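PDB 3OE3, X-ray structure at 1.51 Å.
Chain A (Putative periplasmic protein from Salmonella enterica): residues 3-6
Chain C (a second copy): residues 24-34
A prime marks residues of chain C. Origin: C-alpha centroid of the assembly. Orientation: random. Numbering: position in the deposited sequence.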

# COMPACT_ATOMS: atom_id res chain seq x y z
N GLN A 3 -8.55 12.62 -4.71
CA GLN A 3 -7.13 12.29 -4.71
C GLN A 3 -6.65 12.04 -3.29
O GLN A 3 -5.96 12.85 -2.70
CB GLN A 3 -6.32 13.44 -5.33
CG GLN A 3 -5.06 12.99 -6.06
CD GLN A 3 -4.15 12.13 -5.21
OE1 GLN A 3 -4.38 10.92 -5.05
NE2 GLN A 3 -3.11 12.74 -4.65
N GLU A 4 -7.01 10.88 -2.75
CA GLU A 4 -6.85 10.65 -1.32
C GLU A 4 -5.62 9.85 -0.95
O GLU A 4 -5.42 9.52 0.21
CB GLU A 4 -8.10 9.95 -0.78
CG GLU A 4 -9.33 10.87 -0.81
CD GLU A 4 -10.63 10.11 -0.81
OE1 GLU A 4 -10.91 9.39 -1.79
OE2 GLU A 4 -11.39 10.25 0.16
N ILE A 5 -4.79 9.51 -1.93
CA ILE A 5 -3.64 8.65 -1.68
C ILE A 5 -2.36 9.30 -2.20
O ILE A 5 -2.36 9.98 -3.22
CB ILE A 5 -3.87 7.27 -2.31
CG1 ILE A 5 -2.83 6.27 -1.86
CG2 ILE A 5 -3.93 7.39 -3.82
CD1 ILE A 5 -3.25 4.83 -2.16
N SER A 6 -1.27 9.14 -1.46
CA SER A 6 0.02 9.70 -1.86
C SER A 6 1.19 8.85 -1.39
O SER A 6 1.05 8.03 -0.49
CB SER A 6 0.16 11.13 -1.32
OG SER A 6 0.08 11.14 0.10
N ASN C 24 -11.28 1.43 0.07
CA ASN C 24 -12.62 1.73 -0.39
C ASN C 24 -13.23 2.68 0.62
O ASN C 24 -13.65 2.25 1.69
CB ASN C 24 -13.44 0.45 -0.48
CG ASN C 24 -13.01 -0.42 -1.64
OD1 ASN C 24 -13.22 -0.07 -2.79
ND2 ASN C 24 -12.40 -1.56 -1.33
N THR C 25 -13.28 3.96 0.28
CA THR C 25 -13.65 4.96 1.29
C THR C 25 -15.16 4.93 1.52
O THR C 25 -15.92 4.41 0.70
CB THR C 25 -13.23 6.40 0.90
OG1 THR C 25 -14.07 6.91 -0.13
CG2 THR C 25 -11.76 6.45 0.43
N GLU C 26 -15.56 5.46 2.67
CA GLU C 26 -16.96 5.52 3.04
C GLU C 26 -17.82 6.20 1.97
O GLU C 26 -18.98 5.82 1.76
CB GLU C 26 -17.10 6.25 4.37
CG GLU C 26 -16.31 5.62 5.49
CD GLU C 26 -16.22 6.49 6.72
OE1 GLU C 26 -15.92 7.70 6.58
OE2 GLU C 26 -16.45 5.97 7.82
N ALA C 27 -17.26 7.19 1.28
CA ALA C 27 -18.00 7.93 0.26
C ALA C 27 -17.98 7.23 -1.10
O ALA C 27 -18.61 7.69 -2.05
CB ALA C 27 -17.46 9.34 0.13
N GLY C 28 -17.25 6.12 -1.19
CA GLY C 28 -17.25 5.30 -2.39
C GLY C 28 -16.09 5.46 -3.36
O GLY C 28 -16.18 5.04 -4.51
N ASN C 29 -14.99 6.06 -2.92
CA ASN C 29 -13.80 6.15 -3.76
C ASN C 29 -12.97 4.89 -3.60
O ASN C 29 -12.95 4.29 -2.54
CB ASN C 29 -12.98 7.39 -3.41
CG ASN C 29 -13.69 8.68 -3.79
OD1 ASN C 29 -14.58 8.67 -4.64
ND2 ASN C 29 -13.31 9.78 -3.16
N ALA C 30 -12.29 4.50 -4.67
CA ALA C 30 -11.55 3.23 -4.66
C ALA C 30 -10.12 3.39 -5.14
O ALA C 30 -9.86 4.03 -6.16
CB ALA C 30 -12.27 2.18 -5.52
N TYR C 31 -9.19 2.78 -4.40
CA TYR C 31 -7.78 2.78 -4.74
C TYR C 31 -7.24 1.39 -4.48
O TYR C 31 -7.89 0.57 -3.81
CB TYR C 31 -6.99 3.79 -3.89
CG TYR C 31 -7.58 5.18 -3.88
CD1 TYR C 31 -8.54 5.53 -2.94
CD2 TYR C 31 -7.17 6.15 -4.78
CE1 TYR C 31 -9.09 6.80 -2.92
CE2 TYR C 31 -7.71 7.43 -4.76
CZ TYR C 31 -8.67 7.74 -3.82
OH TYR C 31 -9.24 9.01 -3.76
N ALA C 32 -6.05 1.11 -5.00
CA ALA C 32 -5.37 -0.14 -4.73
C ALA C 32 -3.90 0.14 -4.55
O ALA C 32 -3.38 1.11 -5.08
CB ALA C 32 -5.58 -1.12 -5.88
N ILE C 33 -3.21 -0.71 -3.79
CA ILE C 33 -1.76 -0.61 -3.70
C ILE C 33 -1.17 -1.99 -3.92
O ILE C 33 -1.61 -2.96 -3.31
CB ILE C 33 -1.27 -0.11 -2.33
CG1 ILE C 33 -1.99 1.19 -1.92
CG2 ILE C 33 0.24 0.14 -2.38
CD1 ILE C 33 -1.84 1.47 -0.45
N ILE C 34 -0.19 -2.06 -4.81
CA ILE C 34 0.56 -3.30 -5.05
C ILE C 34 2.03 -3.06 -4.78
O ILE C 34 2.47 -1.93 -4.68
CB ILE C 34 0.35 -3.82 -6.50
CG1 ILE C 34 0.88 -2.81 -7.52
CG2 ILE C 34 -1.12 -4.16 -6.74
CD1 ILE C 34 0.94 -3.36 -8.98
O HOH W 1 -13.88 9.58 0.07

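Three residues carry most of this contact: Tyr31′ of chain C, and Glu4 and Ile5 of chain A. The two backbones approach nearest at Ile5 and Tyr31′, whose CA atoms lie 7.8 Å apart, so it is side chains that bridge the gap. In the strand of chain C, direction alternates: the CA-to-CB bonds of Tyr31′ and Ile33′ point toward chain A, while those of Ala30′ and Ala32′ point away.

Tyr31′ suits its place because it is both greasy and polar. Its hydroxyl reaches past the ring to Glu4, where it accepts a hydrogen bond from the backbone (Glu4 N to Tyr31′ OH, 3.1 Å) and donates one to the carboxylate (Tyr31′ OH to Glu4 OE1, 2.6 Å). One residue of chain A is thus held through both main chain and side chain. Lower on the ring, Ile5 CG2 packs 3.6 Å from Tyr31′ CD2, and Ile5 CD1 extends to within 3.9 Å of Ile33′ CG1; a long, branched aliphatic chain can touch both neighbours.

Glu4 is largely buried, and a buried carboxylate needs donors. OE1 lies near the plane of the tyrosine ring, at its edge, and takes a second hydrogen bond from the amide of Asn29′ (Asn29′ ND2 to Glu4 OE1, 2.8 Å). The other oxygen accepts from water 1 (2.6 Å from Glu4 OE2), which also hydrogen-bonds to Thr25′ OG1 at 2.7 Å.

The loop that supplies these groups is braced internally. Thr25′ to Gly28′ form a type I turn, closed by Gly28′ N to Thr25′ O (2.9 Å); Gly28′ has a positive phi, at which a CB would jam against the preceding carbonyl oxygen. Thr25′ N to Asn29′ O (2.9 Å) and Asn29′ N to Thr25′ OG1 (3.1 Å) then tie Asn29′ back to Thr25′.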